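Exopolysaccharide biosynthesis protein (Pantoea stewartii subsp. stewartii DC283, PDB 6TGF) modifies the glycan of the bacterial biofilm, probably as a hydrolase, and has a tailspike-like parallel beta-helix fold. Local coordinates at residues F285-S296 and F320-N331; K341-R349 and F365-S374. One frame throughout, in Å; residues are numbered along the deposited sequence.

Contact 1 (F285-S296 and F320-N331); sequences FGEEQRRFFRIS and FEVSARWVEISN. With EDO (1,2-ethanediol), chain C.
The ring of Phe293 carries Val322 CG1 over the centre of one face, with CG1 3.3 Å from the ring centroid in a CH-pi contact. Phe293 CG is anti to the backbone N (chi1 -175°), which turns the ring inward to the valine. The Phe320 ring takes Ile295 CD1 over one face in a second CH-pi contact, with CD1 3.6 Å from the centroid. Phe320 CD1 also lies at the edge of the Phe285 ring. On the opposite side of the sheet from Phe293, the indole of Trp326 has the aliphatic CG of Arg325 over one face. Its CZ3 sits over one face of the Arg291 guanidinium, but the planes are 64° apart, so this is not a flat stack. An ethanediol, probably from crystallisation, has C2 at the indole edge, and its O1 accepts a bond from Arg325 NH2 (3.2 Å).

Strands 292-296 and 327-330 run parallel, with axes 4.8 Å apart. Backbone bonds run in both directions between them: Ile295 N reaches Glu328 O at 2.9 Å, and Glu328 N reaches Phe293 O. Phe285 O and Ser323 N, 3.9 Å apart, are bridged by a water. Ser296 OG and Ser330 OG share a hydrogen bond of 3.0 Å.

The opposite charges of Arg294 and Glu328 form no salt bridge. Arg294 bonds Ile269 O of its own chain and Asn301 OD1 of the second subunit, while Glu328 OE2 bonds Gly303 N of that subunit. Phe293, Ile295 and Ile329 thus face the apolar interior, while Trp326 joins these polar groups at the interface, meeting Tyr304 and Phe305 of the second subunit edge-to-face.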
loop_
_atom_site.group_PDB
_atom_site.type_symbol
_atom_site.label_atom_id
_atom_site.label_comp_id
_atom_site.label_asym_id
_atom_site.label_seq_id
_atom_site.Cartn_x
_atom_site.Cartn_y
_atom_site.Cartn_z
ATOM N N PHE B 285 22.274 -23.107 7.121
ATOM C CA PHE B 285 21.099 -23.807 7.706
ATOM C C PHE B 285 20.428 -24.647 6.611
ATOM O O PHE B 285 19.181 -24.740 6.587
ATOM C CB PHE B 285 20.110 -22.800 8.303
ATOM C CG PHE B 285 20.731 -21.669 9.081
ATOM C CD1 PHE B 285 21.244 -21.875 10.351
ATOM C CD2 PHE B 285 20.790 -20.390 8.547
ATOM C CE1 PHE B 285 21.807 -20.830 11.068
ATOM C CE2 PHE B 285 21.355 -19.345 9.264
ATOM C CZ PHE B 285 21.859 -19.567 10.524
ATOM N N GLY B 286 21.240 -25.252 5.737
ATOM C CA GLY B 286 20.800 -25.825 4.449
ATOM C C GLY B 286 20.387 -27.282 4.557
ATOM O O GLY B 286 20.504 -27.858 5.660
ATOM N N GLU B 287 19.920 -27.842 3.436
ATOM C CA GLU B 287 19.516 -29.264 3.245
ATOM C C GLU B 287 18.225 -29.551 4.023
ATOM O O GLU B 287 17.191 -29.769 3.360
ATOM C CB GLU B 287 20.649 -30.222 3.625
ATOM C CG GLU B 287 21.844 -30.141 2.687
ATOM C CD GLU B 287 22.870 -29.068 3.012
ATOM O OE1 GLU B 287 23.100 -28.809 4.211
ATOM O OE2 GLU B 287 23.444 -28.498 2.062
ATOM N N GLU B 288 18.277 -29.557 5.361
ATOM C CA GLU B 288 17.092 -29.818 6.226
ATOM C C GLU B 288 16.005 -28.780 5.922
ATOM O O GLU B 288 16.274 -27.574 6.080
ATOM C CB GLU B 288 17.454 -29.807 7.715
ATOM C CG GLU B 288 17.661 -31.196 8.300
ATOM C CD GLU B 288 16.933 -31.479 9.604
ATOM O OE1 GLU B 288 16.078 -30.659 10.003
ATOM O OE2 GLU B 288 17.218 -32.526 10.217
ATOM N N GLN B 289 14.828 -29.253 5.500
ATOM C CA GLN B 289 13.644 -28.426 5.142
ATOM C C GLN B 289 12.899 -28.057 6.429
ATOM O O GLN B 289 12.482 -28.983 7.150
ATOM C CB GLN B 289 12.733 -29.204 4.188
ATOM C CG GLN B 289 12.216 -28.382 3.018
ATOM C CD GLN B 289 11.488 -29.241 2.014
ATOM O OE1 GLN B 289 12.096 -29.985 1.248
ATOM N NE2 GLN B 289 10.168 -29.140 2.007
ATOM N N ARG B 290 12.742 -26.758 6.703
ATOM C CA ARG B 290 12.083 -26.232 7.929
ATOM C C ARG B 290 10.840 -25.423 7.540
ATOM O O ARG B 290 10.618 -25.219 6.332
ATOM C CB ARG B 290 13.074 -25.387 8.734
ATOM C CG ARG B 290 14.261 -26.178 9.262
ATOM C CD ARG B 290 15.167 -25.301 10.095
ATOM N NE ARG B 290 16.421 -25.943 10.464
ATOM C CZ ARG B 290 17.468 -26.094 9.657
ATOM N NH1 ARG B 290 17.426 -25.664 8.407
ATOM N NH2 ARG B 290 18.559 -26.692 10.105
ATOM N N ARG B 291 10.056 -25.003 8.537
ATOM C CA ARG B 291 8.828 -24.182 8.358
ATOM C C ARG B 291 9.223 -22.703 8.262
ATOM O O ARG B 291 8.857 -22.058 7.260
ATOM C CB ARG B 291 7.852 -24.398 9.519
ATOM C CG ARG B 291 7.072 -25.705 9.461
ATOM C CD ARG B 291 5.623 -25.567 9.021
ATOM N NE ARG B 291 4.850 -24.612 9.808
ATOM C CZ ARG B 291 3.541 -24.398 9.681
ATOM N NH1 ARG B 291 2.833 -25.077 8.792
ATOM N NH2 ARG B 291 2.939 -23.503 10.445
ATOM N N PHE B 292 9.958 -22.204 9.261
ATOM C CA PHE B 292 10.221 -20.760 9.494
ATOM C C PHE B 292 11.722 -20.457 9.465
ATOM O O PHE B 292 12.524 -21.247 10.008
ATOM C CB PHE B 292 9.642 -20.327 10.843
ATOM C CG PHE B 292 8.375 -19.514 10.761
ATOM C CD1 PHE B 292 7.231 -20.030 10.169
ATOM C CD2 PHE B 292 8.324 -18.236 11.293
ATOM C CE1 PHE B 292 6.066 -19.279 10.103
ATOM C CE2 PHE B 292 7.159 -17.487 11.228
ATOM C CZ PHE B 292 6.034 -18.010 10.632
ATOM N N PHE B 293 12.076 -19.326 8.847
ATOM C CA PHE B 293 13.348 -18.588 9.064
ATOM C C PHE B 293 13.047 -17.086 9.079
ATOM O O PHE B 293 12.778 -16.515 8.007
ATOM C CB PHE B 293 14.394 -18.911 7.994
ATOM C CG PHE B 293 15.738 -18.276 8.257
ATOM C CD1 PHE B 293 16.010 -16.979 7.847
ATOM C CD2 PHE B 293 16.724 -18.968 8.941
ATOM C CE1 PHE B 293 17.243 -16.397 8.105
ATOM C CE2 PHE B 293 17.955 -18.386 9.197
ATOM C CZ PHE B 293 18.214 -17.102 8.777
ATOM N N ARG B 294 13.076 -16.476 10.265
ATOM C CA ARG B 294 12.980 -15.005 10.447
ATOM C C ARG B 294 14.366 -14.475 10.828
ATOM O O ARG B 294 15.078 -15.155 11.587
ATOM C CB ARG B 294 11.929 -14.652 11.505
ATOM C CG ARG B 294 11.870 -13.172 11.852
ATOM C CD ARG B 294 10.958 -12.901 13.030
ATOM N NE ARG B 294 10.973 -11.501 13.440
ATOM C CZ ARG B 294 11.927 -10.918 14.164
ATOM N NH1 ARG B 294 12.984 -11.602 14.573
ATOM N NH2 ARG B 294 11.824 -9.637 14.475
ATOM N N ILE B 295 14.732 -13.309 10.293
ATOM C CA ILE B 295 15.978 -12.575 10.656
ATOM C C ILE B 295 15.693 -11.075 10.517
ATOM O O ILE B 295 15.164 -10.669 9.464
ATOM C CB ILE B 295 17.172 -13.068 9.809
ATOM C CG1 ILE B 295 18.507 -12.560 10.356
ATOM C CG2 ILE B 295 17.003 -12.725 8.336
ATOM C CD1 ILE B 295 19.678 -13.447 10.003
ATOM N N SER B 296 15.975 -10.296 11.564
ATOM C CA SER B 296 15.598 -8.862 11.664
ATOM C C SER B 296 16.671 -8.076 12.424
ATOM O O SER B 296 17.229 -8.620 13.397
ATOM C CB SER B 296 14.249 -8.711 12.314
ATOM O OG SER B 296 13.770 -7.379 12.186
ATOM N N PHE B 320 23.683 -16.089 4.495
ATOM C CA PHE B 320 22.650 -17.005 5.049
ATOM C C PHE B 320 22.185 -17.989 3.967
ATOM O O PHE B 320 21.611 -17.543 2.956
ATOM C CB PHE B 320 21.479 -16.196 5.612
ATOM C CG PHE B 320 21.885 -15.138 6.606
ATOM C CD1 PHE B 320 22.518 -15.487 7.789
ATOM C CD2 PHE B 320 21.643 -13.795 6.360
ATOM C CE1 PHE B 320 22.899 -14.516 8.704
ATOM C CE2 PHE B 320 22.021 -12.827 7.276
ATOM C CZ PHE B 320 22.649 -13.188 8.446
ATOM N N GLU B 321 22.439 -19.286 4.179
ATOM C CA GLU B 321 21.949 -20.407 3.328
ATOM C C GLU B 321 20.786 -21.097 4.047
ATOM O O GLU B 321 21.042 -22.041 4.817
ATOM C CB GLU B 321 23.072 -21.408 3.048
ATOM C CG GLU B 321 24.120 -20.894 2.082
ATOM C CD GLU B 321 23.738 -20.966 0.615
ATOM O OE1 GLU B 321 22.552 -21.216 0.317
ATOM O OE2 GLU B 321 24.633 -20.776 -0.231
ATOM N N VAL B 322 19.556 -20.638 3.801
ATOM C CA VAL B 322 18.327 -21.113 4.503
ATOM C C VAL B 322 17.554 -22.060 3.579
ATOM O O VAL B 322 17.770 -22.011 2.354
ATOM C CB VAL B 322 17.449 -19.936 4.973
ATOM C CG1 VAL B 322 18.248 -18.937 5.794
ATOM C CG2 VAL B 322 16.748 -19.234 3.817
ATOM N N SER B 323 16.696 -22.893 4.171
ATOM C CA SER B 323 15.747 -23.803 3.478
ATOM C C SER B 323 14.456 -23.887 4.301
ATOM O O SER B 323 14.295 -24.866 5.059
ATOM C CB SER B 323 16.363 -25.160 3.250
ATOM O OG SER B 323 15.434 -26.042 2.637
ATOM N N ALA B 324 13.584 -22.882 4.159
ATOM C CA ALA B 324 12.317 -22.727 4.912
ATOM C C ALA B 324 11.174 -22.360 3.958
ATOM O O ALA B 324 11.446 -21.713 2.927
ATOM C CB ALA B 324 12.492 -21.683 5.987
ATOM N N ARG B 325 9.943 -22.758 4.300
ATOM C CA ARG B 325 8.709 -22.440 3.529
ATOM C C ARG B 325 8.382 -20.951 3.698
ATOM O O ARG B 325 8.031 -20.309 2.691
ATOM C CB ARG B 325 7.537 -23.317 3.982
ATOM C CG ARG B 325 6.259 -23.105 3.179
ATOM C CD ARG B 325 5.215 -24.179 3.420
ATOM N NE ARG B 325 3.951 -23.935 2.734
ATOM C CZ ARG B 325 3.722 -24.135 1.436
ATOM N NH1 ARG B 325 4.682 -24.571 0.635
ATOM N NH2 ARG B 325 2.523 -23.884 0.937
ATOM N N TRP B 326 8.490 -20.431 4.926
ATOM C CA TRP B 326 8.243 -19.005 5.274
ATOM C C TRP B 326 9.559 -18.338 5.685
ATOM O O TRP B 326 10.265 -18.903 6.545
ATOM C CB TRP B 326 7.185 -18.892 6.379
ATOM C CG TRP B 326 5.798 -19.210 5.915
ATOM C CD1 TRP B 326 4.938 -18.378 5.258
ATOM C CD2 TRP B 326 5.101 -20.457 6.075
ATOM N NE1 TRP B 326 3.758 -19.019 4.996
ATOM C CE2 TRP B 326 3.828 -20.297 5.486
ATOM C CE3 TRP B 326 5.426 -21.689 6.655
ATOM C CZ2 TRP B 326 2.885 -21.323 5.465
ATOM C CZ3 TRP B 326 4.492 -22.702 6.634
ATOM C CH2 TRP B 326 3.239 -22.520 6.045
ATOM N N VAL B 327 9.867 -17.183 5.085
ATOM C CA VAL B 327 11.110 -16.393 5.335
ATOM C C VAL B 327 10.731 -14.915 5.488
ATOM O O VAL B 327 9.961 -14.411 4.647
ATOM C CB VAL B 327 12.146 -16.600 4.211
ATOM C CG1 VAL B 327 13.399 -15.763 4.427
ATOM C CG2 VAL B 327 12.516 -18.066 4.051
ATOM N N GLU B 328 11.257 -14.261 6.529
ATOM C CA GLU B 328 11.096 -12.805 6.798
ATOM C C GLU B 328 12.484 -12.197 7.052
ATOM O O GLU B 328 13.145 -12.623 8.021
ATOM C CB GLU B 328 10.156 -12.577 7.985
ATOM C CG GLU B 328 8.807 -13.264 7.839
ATOM C CD GLU B 328 7.825 -13.035 8.978
ATOM O OE1 GLU B 328 8.271 -12.942 10.142
ATOM O OE2 GLU B 328 6.610 -12.951 8.699
ATOM N N ILE B 329 12.913 -11.269 6.190
ATOM C CA ILE B 329 14.140 -10.433 6.365
ATOM C C ILE B 329 13.699 -8.970 6.475
ATOM O O ILE B 329 12.949 -8.523 5.586
ATOM C CB ILE B 329 15.139 -10.620 5.204
ATOM C CG1 ILE B 329 15.271 -12.084 4.775
ATOM C CG2 ILE B 329 16.489 -10.018 5.563
ATOM C CD1 ILE B 329 16.220 -12.294 3.616
ATOM N N SER B 330 14.146 -8.248 7.506
ATOM C CA SER B 330 13.754 -6.832 7.735
ATOM C C SER B 330 14.811 -6.077 8.549
ATOM O O SER B 330 15.473 -6.699 9.397
ATOM C CB SER B 330 12.393 -6.748 8.386
ATOM O OG SER B 330 12.343 -7.515 9.581
ATOM N N ASN B 331 14.952 -4.775 8.272
ATOM C CA ASN B 331 15.733 -3.795 9.072
ATOM C C ASN B 331 17.223 -4.159 9.055
ATOM O O ASN B 331 17.850 -4.097 10.127
ATOM C CB ASN B 331 15.210 -3.713 10.509
ATOM C CG ASN B 331 13.707 -3.563 10.582
ATOM O OD1 ASN B 331 13.117 -2.804 9.817
ATOM N ND2 ASN B 331 13.081 -4.282 11.500
HETATM C C1 EDO C . -0.388 -23.471 4.061
HETATM O O1 EDO C . 0.567 -22.798 3.264
HETATM C C2 EDO C . -0.203 -23.232 5.517
HETATM O O2 EDO C . -1.395 -23.305 6.281
HETATM O O HOH W 1 17.048 -23.132 6.911
#

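Contact 2 (K341-R349 and F365-S374); sequences KPNRQGLLR and FNNVGGTALS
The backbones of Leu348-Arg349 and Leu373-Ser374 pair in parallel, with Ser374 N bonded to Leu348 O at 3.2 Å. Just before this pairing, Ala372 O accepts from Leu347 N at 3.0 Å and more weakly from Leu348 N. One carbonyl therefore holds both amides where the chain turns its corner at Leu347. Gly369 and Gly370 lie directly against the backbone of Asn343 to Gly346, with no side chain of their own between.

The side chain of Asn343 organises the loop. Its OD1 accepts from Gln345 N on a lone pair, in the amide plane, and closes an Asx turn. A water bridges the same loop to Gly369 N. With CG anti to the backbone N (chi1 174°), Leu347 reaches the Phe365 ring and crosses it at about a right angle, its CD2 meeting the ring edge at 3.8 Å from Phe365 CE1. Ala372 CB lies over one face of that ring. Arg349 runs its CG and CD past Ser374 OG, which bonds Gln397.

Strand 346-350 lies between strands 318-324 and 373-378, which makes this contact a step between successive coils of the parallel beta-helix. Leu347 also packs on Phe320 and Phe334, and Leu373 on Ile396 of strand 396-399.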
loop_
_atom_site.group_PDB
_atom_site.type_symbol
_atom_site.label_atom_id
_atom_site.label_comp_id
_atom_site.label_asym_id
_atom_site.label_seq_id
_atom_site.Cartn_x
_atom_site.Cartn_y
_atom_site.Cartn_z
ATOM N N LYS B 341 37.196 -5.144 -1.723
ATOM C CA LYS B 341 37.586 -6.581 -1.723
ATOM C C LYS B 341 36.591 -7.371 -2.572
ATOM O O LYS B 341 35.688 -8.012 -2.035
ATOM C CB LYS B 341 37.647 -7.115 -0.289
ATOM C CG LYS B 341 38.594 -6.368 0.640
ATOM C CD LYS B 341 38.916 -7.132 1.906
ATOM C CE LYS B 341 39.603 -6.291 2.962
ATOM N NZ LYS B 341 41.037 -6.079 2.657
ATOM N N PRO B 342 36.726 -7.346 -3.920
ATOM C CA PRO B 342 35.779 -8.017 -4.814
ATOM C C PRO B 342 35.453 -9.464 -4.412
ATOM O O PRO B 342 36.353 -10.183 -4.016
ATOM C CB PRO B 342 36.499 -7.986 -6.171
ATOM C CG PRO B 342 37.348 -6.736 -6.103
ATOM C CD PRO B 342 37.793 -6.649 -4.657
ATOM N N ASN B 343 34.176 -9.846 -4.537
ATOM C CA ASN B 343 33.639 -11.170 -4.120
ATOM C C ASN B 343 32.295 -11.415 -4.818
ATOM O O ASN B 343 31.871 -10.544 -5.602
ATOM C CB ASN B 343 33.515 -11.254 -2.597
ATOM C CG ASN B 343 32.571 -10.220 -2.024
ATOM O OD1 ASN B 343 31.359 -10.415 -2.020
ATOM N ND2 ASN B 343 33.114 -9.121 -1.528
ATOM N N ARG B 344 31.663 -12.561 -4.545
ATOM C CA ARG B 344 30.323 -12.942 -5.074
ATOM C C ARG B 344 29.426 -13.413 -3.921
ATOM O O ARG B 344 28.670 -14.388 -4.120
ATOM C CB ARG B 344 30.452 -14.051 -6.120
ATOM C CG ARG B 344 31.336 -13.705 -7.308
ATOM C CD ARG B 344 31.237 -14.794 -8.357
ATOM N NE ARG B 344 31.897 -14.441 -9.604
ATOM C CZ ARG B 344 33.162 -14.723 -9.914
ATOM N NH1 ARG B 344 33.943 -15.373 -9.065
ATOM N NH2 ARG B 344 33.643 -14.348 -11.086
ATOM N N GLN B 345 29.492 -12.737 -2.770
ATOM C CA GLN B 345 28.699 -13.074 -1.559
ATOM C C GLN B 345 27.391 -12.279 -1.574
ATOM O O GLN B 345 27.460 -11.034 -1.600
ATOM C CB GLN B 345 29.500 -12.780 -0.290
ATOM C CG GLN B 345 28.786 -13.195 0.990
ATOM C CD GLN B 345 29.708 -13.183 2.183
ATOM O OE1 GLN B 345 30.442 -12.226 2.409
ATOM N NE2 GLN B 345 29.672 -14.250 2.964
ATOM N N GLY B 346 26.252 -12.980 -1.569
ATOM C CA GLY B 346 24.908 -12.399 -1.379
ATOM C C GLY B 346 24.546 -12.345 0.095
ATOM O O GLY B 346 25.394 -12.743 0.917
ATOM N N LEU B 347 23.335 -11.883 0.427
ATOM C CA LEU B 347 22.841 -11.802 1.830
ATOM C C LEU B 347 22.159 -13.121 2.212
ATOM O O LEU B 347 22.560 -13.714 3.233
ATOM C CB LEU B 347 21.885 -10.614 1.987
ATOM C CG LEU B 347 21.196 -10.498 3.349
ATOM C CD1 LEU B 347 22.207 -10.506 4.485
ATOM C CD2 LEU B 347 20.332 -9.248 3.418
ATOM N N LEU B 348 21.157 -13.553 1.439
ATOM C CA LEU B 348 20.365 -14.778 1.731
ATOM C C LEU B 348 20.012 -15.512 0.434
ATOM O O LEU B 348 19.659 -14.843 -0.557
ATOM C CB LEU B 348 19.098 -14.397 2.504
ATOM C CG LEU B 348 18.216 -15.574 2.926
ATOM C CD1 LEU B 348 17.723 -15.413 4.356
ATOM C CD2 LEU B 348 17.046 -15.764 1.970
ATOM N N ARG B 349 20.107 -16.846 0.464
ATOM C CA ARG B 349 19.503 -17.765 -0.536
ATOM C C ARG B 349 18.599 -18.760 0.197
ATOM O O ARG B 349 19.066 -19.363 1.182
ATOM C CB ARG B 349 20.570 -18.527 -1.327
ATOM C CG ARG B 349 20.000 -19.670 -2.156
ATOM C CD ARG B 349 20.937 -20.173 -3.234
ATOM N NE ARG B 349 22.171 -20.724 -2.691
ATOM C CZ ARG B 349 23.200 -21.141 -3.423
ATOM N NH1 ARG B 349 23.156 -21.064 -4.745
ATOM N NH2 ARG B 349 24.279 -21.622 -2.831
ATOM N N PHE B 365 21.154 -2.742 0.268
ATOM C CA PHE B 365 22.241 -3.552 -0.343
ATOM C C PHE B 365 23.326 -2.609 -0.878
ATOM O O PHE B 365 23.131 -2.015 -1.954
ATOM C CB PHE B 365 21.678 -4.462 -1.438
ATOM C CG PHE B 365 20.532 -5.332 -0.989
ATOM C CD1 PHE B 365 20.738 -6.369 -0.093
ATOM C CD2 PHE B 365 19.246 -5.111 -1.458
ATOM C CE1 PHE B 365 19.683 -7.167 0.323
ATOM C CE2 PHE B 365 18.192 -5.910 -1.042
ATOM C CZ PHE B 365 18.412 -6.936 -0.152
ATOM N N ASN B 366 24.426 -2.470 -0.133
ATOM C CA ASN B 366 25.584 -1.606 -0.487
ATOM C C ASN B 366 26.758 -2.492 -0.915
ATOM O O ASN B 366 27.182 -3.331 -0.102
ATOM C CB ASN B 366 25.995 -0.701 0.677
ATOM C CG ASN B 366 24.902 0.253 1.109
ATOM O OD1 ASN B 366 24.118 0.721 0.287
ATOM N ND2 ASN B 366 24.849 0.553 2.396
ATOM N N ASN B 367 27.248 -2.313 -2.146
ATOM C CA ASN B 367 28.498 -2.937 -2.663
ATOM C C ASN B 367 28.408 -4.462 -2.539
ATOM O O ASN B 367 29.392 -5.075 -2.081
ATOM C CB ASN B 367 29.730 -2.399 -1.928
ATOM C CG ASN B 367 29.680 -0.902 -1.711
ATOM O OD1 ASN B 367 29.870 -0.128 -2.647
ATOM N ND2 ASN B 367 29.428 -0.488 -0.480
ATOM N N VAL B 368 27.272 -5.049 -2.929
ATOM C CA VAL B 368 27.048 -6.525 -2.918
ATOM C C VAL B 368 27.589 -7.097 -4.234
ATOM O O VAL B 368 27.122 -6.665 -5.306
ATOM C CB VAL B 368 25.563 -6.876 -2.701
ATOM C CG1 VAL B 368 25.303 -8.370 -2.833
ATOM C CG2 VAL B 368 25.064 -6.370 -1.356
ATOM N N GLY B 369 28.547 -8.024 -4.136
ATOM C CA GLY B 369 29.213 -8.670 -5.283
ATOM C C GLY B 369 28.418 -9.852 -5.813
ATOM O O GLY B 369 28.421 -10.051 -7.041
ATOM N N GLY B 370 27.767 -10.611 -4.923
ATOM C CA GLY B 370 26.950 -11.791 -5.269
ATOM C C GLY B 370 25.504 -11.426 -5.551
ATOM O O GLY B 370 25.222 -10.229 -5.747
ATOM N N THR B 371 24.616 -12.425 -5.579
ATOM C CA THR B 371 23.143 -12.251 -5.699
ATOM C C THR B 371 22.590 -11.877 -4.318
ATOM O O THR B 371 22.626 -12.742 -3.431
ATOM C CB THR B 371 22.474 -13.511 -6.266
ATOM O OG1 THR B 371 23.035 -13.781 -7.552
ATOM C CG2 THR B 371 20.973 -13.377 -6.395
ATOM N N ALA B 372 22.106 -10.642 -4.147
ATOM C CA ALA B 372 21.635 -10.094 -2.851
ATOM C C ALA B 372 20.565 -11.014 -2.248
ATOM O O ALA B 372 20.731 -11.429 -1.088
ATOM C CB ALA B 372 21.121 -8.685 -3.031
ATOM N N LEU B 373 19.512 -11.320 -3.013
ATOM C CA LEU B 373 18.413 -12.241 -2.614
ATOM C C LEU B 373 18.183 -13.267 -3.728
ATOM O O LEU B 373 18.022 -12.846 -4.890
ATOM C CB LEU B 373 17.139 -11.433 -2.343
ATOM C CG LEU B 373 17.138 -10.594 -1.066
ATOM C CD1 LEU B 373 15.926 -9.674 -1.027
ATOM C CD2 LEU B 373 17.173 -11.477 0.174
ATOM N N SER B 374 18.165 -14.556 -3.374
ATOM C CA SER B 374 17.926 -15.702 -4.290
ATOM C C SER B 374 16.775 -16.558 -3.748
ATOM O O SER B 374 16.946 -17.149 -2.664
ATOM C CB SER B 374 19.181 -16.515 -4.470
ATOM O OG SER B 374 18.957 -17.606 -5.351
HETATM O O HOH W 2 29.252 -8.991 -1.719
HETATM O O HOH W 3 25.881 -14.921 -4.467
#

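Contacts 1 and 2 follow one another along the chain, and their centres lie about 17 Å apart. They meet where strand 318-324 of contact 1 runs beside strand 346-350 of contact 2. There Glu321 OE2 forms a salt bridge with Arg349 NH2 at 2.8 Å, and Phe320 N probably bonds Leu347 O. Inside the beta-helix, Ile329 CD1 packs against Leu348 CD1 at 3.5 Å and also touches Leu373 CD2. The two contacts thus share an apolar core across neighbouring coils. They differ toward the assembly: 285-296 and 320-331 reach the second subunit, whereas no other chain touches 341-349 or 365-374.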